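Local coordinates for protein tyrosine phosphatase-like protein (Leishmania major, PDB 3S4O), which removes phosphate from phosphotyrosine in proteins and may act as a virulence factor supporting the parasite's survival inside host macrophages, at residues L28-P33 / G113-A118; H50-C55 / H72-D77. One frame throughout, in Å; residues are numbered along the deposited sequence. Where two conformers were deposited one is given.

Contact 1 (L28-P33 / G113-A118); sequences LDAPSP and GVHCVA. With THJ (thiosulfate), chain C.
L28 N donates a nearly straight hydrogen bond to V114 O (2.9 Å, 169° at the hydrogen), tying the chain running out of strand 21-28 to strand 111-115. At the same residue, L28 O lies 3.2 Å from H115 CB. Beyond this the chain turns off, and A30 and P31 pass over one face of the H115 imidazole. P31 CD stands 4.2 Å from the ring centroid and only 17° off the normal, a CH-pi contact; A30 CA makes a second over the same face, at 4.0 Å. A chi1 of 75° sets CG of H115 between its backbone N and carbonyl carbon, 4.0 Å from A30 CA. The ring is also held at both nitrogens: ND1 gives a weak hydrogen bond to C116 O (3.4 Å), and NE2 bonds to the hydroxyl of Y59. The CB of A30 packs closely against C116 O, at 3.1 Å. H115 and C116 open the HCX5R signature of the phosphatase P-loop, where the amide of A118 donates to thiosulfate O3 (2.9 Å). With polar partners at both nitrogens, H115 is probably restrained in rotation; its weak ND1 bond would at most bias the C116 carbonyl.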
loop_
_atom_site.group_PDB
_atom_site.type_symbol
_atom_site.label_atom_id
_atom_site.label_comp_id
_atom_site.label_asym_id
_atom_site.label_seq_id
_atom_site.Cartn_x
_atom_site.Cartn_y
_atom_site.Cartn_z
ATOM N N LEU A 28 6.150 -1.264 -4.263
ATOM C CA LEU A 28 6.866 -0.992 -5.509
ATOM C C LEU A 28 8.026 -0.052 -5.303
ATOM O O LEU A 28 8.043 0.720 -4.354
ATOM C CB LEU A 28 5.939 -0.345 -6.553
ATOM C CG LEU A 28 4.644 -1.055 -6.967
ATOM C CD1 LEU A 28 3.541 -0.014 -7.313
ATOM C CD2 LEU A 28 4.894 -1.973 -8.159
ATOM N N ASP A 29 8.972 -0.099 -6.233
ATOM C CA ASP A 29 9.950 0.969 -6.390
ATOM C C ASP A 29 9.311 2.176 -7.074
ATOM O O ASP A 29 8.330 2.052 -7.809
ATOM C CB ASP A 29 11.153 0.506 -7.217
ATOM C CG ASP A 29 12.148 -0.296 -6.399
ATOM O OD1 ASP A 29 11.999 -0.342 -5.153
ATOM O OD2 ASP A 29 13.088 -0.869 -6.997
ATOM N N ALA A 30 9.880 3.340 -6.809
ATOM C CA ALA A 30 9.500 4.557 -7.498
ATOM C C ALA A 30 9.943 4.457 -8.953
ATOM O O ALA A 30 10.971 3.846 -9.251
ATOM C CB ALA A 30 10.152 5.769 -6.838
ATOM N N PRO A 31 9.182 5.059 -9.861
ATOM C CA PRO A 31 9.591 5.096 -11.255
ATOM C C PRO A 31 10.598 6.197 -11.526
ATOM O O PRO A 31 10.593 7.224 -10.843
ATOM C CB PRO A 31 8.296 5.424 -11.980
ATOM C CG PRO A 31 7.550 6.242 -11.032
ATOM C CD PRO A 31 7.852 5.660 -9.681
ATOM N N SER A 32 11.455 5.968 -12.517
ATOM C CA SER A 32 12.252 7.040 -13.110
ATOM C C SER A 32 11.397 7.737 -14.178
ATOM O O SER A 32 10.563 7.095 -14.813
ATOM C CB SER A 32 13.568 6.505 -13.710
ATOM O OG SER A 32 13.348 5.641 -14.819
ATOM N N PRO A 33 11.593 9.042 -14.362
ATOM C CA PRO A 33 10.841 9.802 -15.370
ATOM C C PRO A 33 10.936 9.228 -16.780
ATOM O O PRO A 33 9.959 9.272 -17.530
ATOM C CB PRO A 33 11.504 11.176 -15.329
ATOM C CG PRO A 33 12.004 11.305 -13.929
ATOM C CD PRO A 33 12.390 9.928 -13.489
ATOM N N GLY A 113 -1.223 -0.006 -5.144
ATOM C CA GLY A 113 0.227 0.136 -5.156
ATOM C C GLY A 113 0.710 1.201 -4.199
ATOM O O GLY A 113 0.032 2.198 -3.969
ATOM N N VAL A 114 1.891 0.969 -3.633
ATOM C CA VAL A 114 2.528 1.902 -2.722
ATOM C C VAL A 114 4.036 1.946 -2.968
ATOM O O VAL A 114 4.701 0.925 -2.953
ATOM C CB VAL A 114 2.275 1.550 -1.233
ATOM C CG1 VAL A 114 2.699 2.704 -0.343
ATOM C CG2 VAL A 114 0.815 1.218 -0.979
ATOM N N HIS A 115 4.565 3.141 -3.205
ATOM C CA HIS A 115 6.009 3.309 -3.365
ATOM C C HIS A 115 6.571 4.489 -2.591
ATOM O O HIS A 115 5.871 5.438 -2.269
ATOM C CB HIS A 115 6.411 3.394 -4.853
ATOM C CG HIS A 115 6.087 4.699 -5.514
ATOM N ND1 HIS A 115 6.844 5.834 -5.320
ATOM C CD2 HIS A 115 5.116 5.039 -6.394
ATOM C CE1 HIS A 115 6.334 6.825 -6.027
ATOM N NE2 HIS A 115 5.288 6.366 -6.694
ATOM N N CYS A 116 7.855 4.394 -2.280
ATOM C CA CYS A 116 8.613 5.540 -1.814
ATOM C C CYS A 116 9.908 5.578 -2.634
ATOM O O CYS A 116 9.890 6.005 -3.786
ATOM C CB CYS A 116 8.836 5.457 -0.306
ATOM S SG CYS A 116 9.235 7.015 0.575
ATOM N N VAL A 117 11.027 5.159 -2.044
ATOM C CA VAL A 117 12.250 4.856 -2.793
ATOM C C VAL A 117 12.663 3.402 -2.576
ATOM O O VAL A 117 12.441 2.564 -3.449
ATOM C CB VAL A 117 13.425 5.792 -2.427
ATOM C CG1 VAL A 117 14.483 5.747 -3.525
ATOM C CG2 VAL A 117 12.948 7.216 -2.202
ATOM N N ALA A 118 13.230 3.110 -1.401
ATOM C CA ALA A 118 13.828 1.799 -1.084
ATOM C C ALA A 118 12.790 0.687 -0.906
ATOM O O ALA A 118 13.067 -0.482 -1.194
ATOM C CB ALA A 118 14.691 1.903 0.177
HETATM S S1 THJ C . 11.224 3.773 2.146
HETATM O O1 THJ C . 10.827 4.947 2.955
HETATM O O2 THJ C . 11.918 2.796 3.018
HETATM O O3 THJ C . 12.170 4.193 1.085
HETATM S S2 THJ C . 9.646 2.953 1.360
#

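Contact 2 (H50-C55 / H72-D77)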
loop_
_atom_site.group_PDB
_atom_site.type_symbol
_atom_site.label_atom_id
_atom_site.label_comp_id
_atom_site.label_asym_id
_atom_site.label_seq_id
_atom_site.Cartn_x
_atom_site.Cartn_y
_atom_site.Cartn_z
ATOM N N HIS A 50 -5.222 2.086 -7.482
ATOM C CA HIS A 50 -4.742 3.214 -6.682
ATOM C C HIS A 50 -3.220 3.139 -6.542
ATOM O O HIS A 50 -2.672 2.076 -6.291
ATOM C CB HIS A 50 -5.364 3.175 -5.281
ATOM C CG HIS A 50 -6.834 3.446 -5.262
ATOM N ND1 HIS A 50 -7.360 4.703 -5.480
ATOM C CD2 HIS A 50 -7.892 2.624 -5.055
ATOM C CE1 HIS A 50 -8.681 4.643 -5.426
ATOM N NE2 HIS A 50 -9.029 3.391 -5.166
ATOM N N LEU A 51 -2.562 4.270 -6.726
ATOM C CA LEU A 51 -1.126 4.383 -6.502
ATOM C C LEU A 51 -0.881 5.430 -5.441
ATOM O O LEU A 51 -1.290 6.580 -5.592
ATOM C CB LEU A 51 -0.374 4.750 -7.778
ATOM C CG LEU A 51 1.166 4.722 -7.700
ATOM C CD1 LEU A 51 1.733 3.372 -7.317
ATOM C CD2 LEU A 51 1.766 5.182 -9.027
ATOM N N VAL A 52 -0.236 5.006 -4.358
ATOM C CA VAL A 52 0.058 5.878 -3.223
ATOM C C VAL A 52 1.554 6.135 -3.171
ATOM O O VAL A 52 2.365 5.203 -3.071
ATOM C CB VAL A 52 -0.420 5.256 -1.889
ATOM C CG1 VAL A 52 -0.124 6.185 -0.696
ATOM C CG2 VAL A 52 -1.904 4.947 -1.954
ATOM N N ARG A 53 1.936 7.395 -3.283
ATOM C CA ARG A 53 3.340 7.728 -3.088
ATOM C C ARG A 53 3.521 8.435 -1.764
ATOM O O ARG A 53 2.871 9.444 -1.486
ATOM C CB ARG A 53 3.944 8.518 -4.247
ATOM C CG ARG A 53 3.263 9.786 -4.606
ATOM C CD ARG A 53 3.722 10.239 -5.991
ATOM N NE ARG A 53 3.316 11.611 -6.258
ATOM C CZ ARG A 53 3.844 12.395 -7.193
ATOM N NH1 ARG A 53 4.820 11.957 -7.981
ATOM N NH2 ARG A 53 3.386 13.630 -7.332
ATOM N N VAL A 54 4.404 7.875 -0.947
ATOM C CA VAL A 54 4.632 8.376 0.396
ATOM C C VAL A 54 5.974 9.116 0.508
ATOM O O VAL A 54 6.382 9.460 1.610
ATOM C CB VAL A 54 4.515 7.242 1.450
ATOM C CG1 VAL A 54 3.076 6.736 1.529
ATOM C CG2 VAL A 54 5.441 6.086 1.134
ATOM N N CYS A 55 6.602 9.400 -0.641
ATOM C CA CYS A 55 7.905 10.086 -0.714
ATOM C C CYS A 55 7.690 11.441 -1.348
ATOM O O CYS A 55 6.589 11.744 -1.804
ATOM C CB CYS A 55 8.896 9.314 -1.603
ATOM S SG CYS A 55 8.308 9.064 -3.327
ATOM N N HIS A 72 -2.251 9.169 -5.319
ATOM C CA HIS A 72 -2.401 9.800 -4.021
ATOM C C HIS A 72 -1.008 10.172 -3.505
ATOM O O HIS A 72 -0.165 9.308 -3.318
ATOM C CB HIS A 72 -3.088 8.843 -3.038
ATOM C CG HIS A 72 -4.393 8.279 -3.521
ATOM N ND1 HIS A 72 -5.612 8.846 -3.219
ATOM C CD2 HIS A 72 -4.672 7.176 -4.260
ATOM C CE1 HIS A 72 -6.580 8.136 -3.776
ATOM N NE2 HIS A 72 -6.036 7.116 -4.414
ATOM N N SER A 73 -0.781 11.458 -3.279
ATOM C CA SER A 73 0.540 11.961 -2.868
ATOM C C SER A 73 0.502 12.355 -1.404
ATOM O O SER A 73 0.131 13.475 -1.066
ATOM C CB SER A 73 0.968 13.158 -3.734
ATOM O OG SER A 73 1.006 12.815 -5.116
ATOM N N TRP A 74 0.872 11.415 -0.540
ATOM C CA TRP A 74 0.822 11.602 0.912
ATOM C C TRP A 74 2.202 11.455 1.551
ATOM O O TRP A 74 2.473 10.465 2.201
ATOM C CB TRP A 74 -0.119 10.575 1.549
ATOM C CG TRP A 74 -1.497 10.550 0.981
ATOM C CD1 TRP A 74 -2.155 11.567 0.380
ATOM C CD2 TRP A 74 -2.384 9.437 0.979
ATOM N NE1 TRP A 74 -3.397 11.154 -0.012
ATOM C CE2 TRP A 74 -3.564 9.849 0.352
ATOM C CE3 TRP A 74 -2.287 8.124 1.447
ATOM C CZ2 TRP A 74 -4.657 9.006 0.185
ATOM C CZ3 TRP A 74 -3.355 7.284 1.270
ATOM C CH2 TRP A 74 -4.530 7.724 0.636
ATOM N N PRO A 75 3.081 12.422 1.365
ATOM C CA PRO A 75 4.433 12.282 1.909
ATOM C C PRO A 75 4.490 12.276 3.433
ATOM O O PRO A 75 3.773 13.034 4.088
ATOM C CB PRO A 75 5.157 13.522 1.374
ATOM C CG PRO A 75 4.094 14.550 1.259
ATOM C CD PRO A 75 2.836 13.789 0.868
ATOM N N PHE A 76 5.342 11.418 3.978
ATOM C CA PHE A 76 5.801 11.562 5.362
ATOM C C PHE A 76 7.305 11.252 5.460
ATOM O O PHE A 76 7.906 10.740 4.511
ATOM C CB PHE A 76 4.935 10.771 6.378
ATOM C CG PHE A 76 4.843 9.273 6.131
ATOM C CD1 PHE A 76 4.023 8.739 5.141
ATOM C CD2 PHE A 76 5.526 8.399 6.958
ATOM C CE1 PHE A 76 3.930 7.354 4.966
ATOM C CE2 PHE A 76 5.431 7.037 6.794
ATOM C CZ PHE A 76 4.641 6.503 5.798
ATOM N N ASP A 77 7.909 11.602 6.595
ATOM C CA ASP A 77 9.376 11.631 6.732
ATOM C C ASP A 77 10.010 10.244 6.732
ATOM O O ASP A 77 9.453 9.300 7.291
ATOM C CB ASP A 77 9.804 12.320 8.026
ATOM C CG ASP A 77 9.188 13.698 8.210
ATOM O OD1 ASP A 77 8.779 14.327 7.203
ATOM O OD2 ASP A 77 9.134 14.150 9.386
#
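The beta-alpha-beta unit of strand 48-53, helix 62-65 and strand 70-73 closes here as a parallel pair at the sheet edge. H72 N donates to L51 O and R53 N to H72 O, both at 2.8 Å; W74 N to R53 O continues the ladder past the regular strand. Farther on, F76 N still reaches V54 O (3.2 Å), but from 38° out of the carbonyl plane. On the face of V52 and H72, NE2 of H72 is hydrogen-bonded to H50 ND1 (3.0 Å); H50 ND1 lies in the plane of the H72 ring, and the two rings are inclined by 45°. V52 CG1 leans on W74 CE3 at 3.6 Å, and V54 CB meets F76 CE1 at the same distance. R53 and S73 occupy the other face. The extended arginine chain carries NE to S73 OG (2.8 Å), with the hydroxyl 9° out of the guanidinium plane, while NH2 adds a weak bond and Y59 receives NH1 through its carbonyl and makes a cation-pi contact. H50 is bonded at both ring nitrogens, to E97 through NE2 and to H72 through ND1, which probably restrains its rotation and may let the carboxylate polarise it.

Contacts 1 and 2 are joined through neighbouring strands 111-115 and 48-53: G113 N lies 2.8 Å from H50 O, and G113 O 2.8 Å from V52 N, both probable hydrogen bonds. H115, lidded by A30 and P31 in contact 1, sets CE1 against R53 CB of contact 2 at 3.4 Å, and Y59 binds both residues. Segments 113-118 and 50-55 both run toward the thiosulfate pocket: C116 to A118 line it, and the V54 side chain comes within about 5 Å of the ligand. F76 O bonds to R122, which also holds the thiosulfate. C55 and C116 form an experimentally known disulfide, but C55 has two conformers here, so its state is left open.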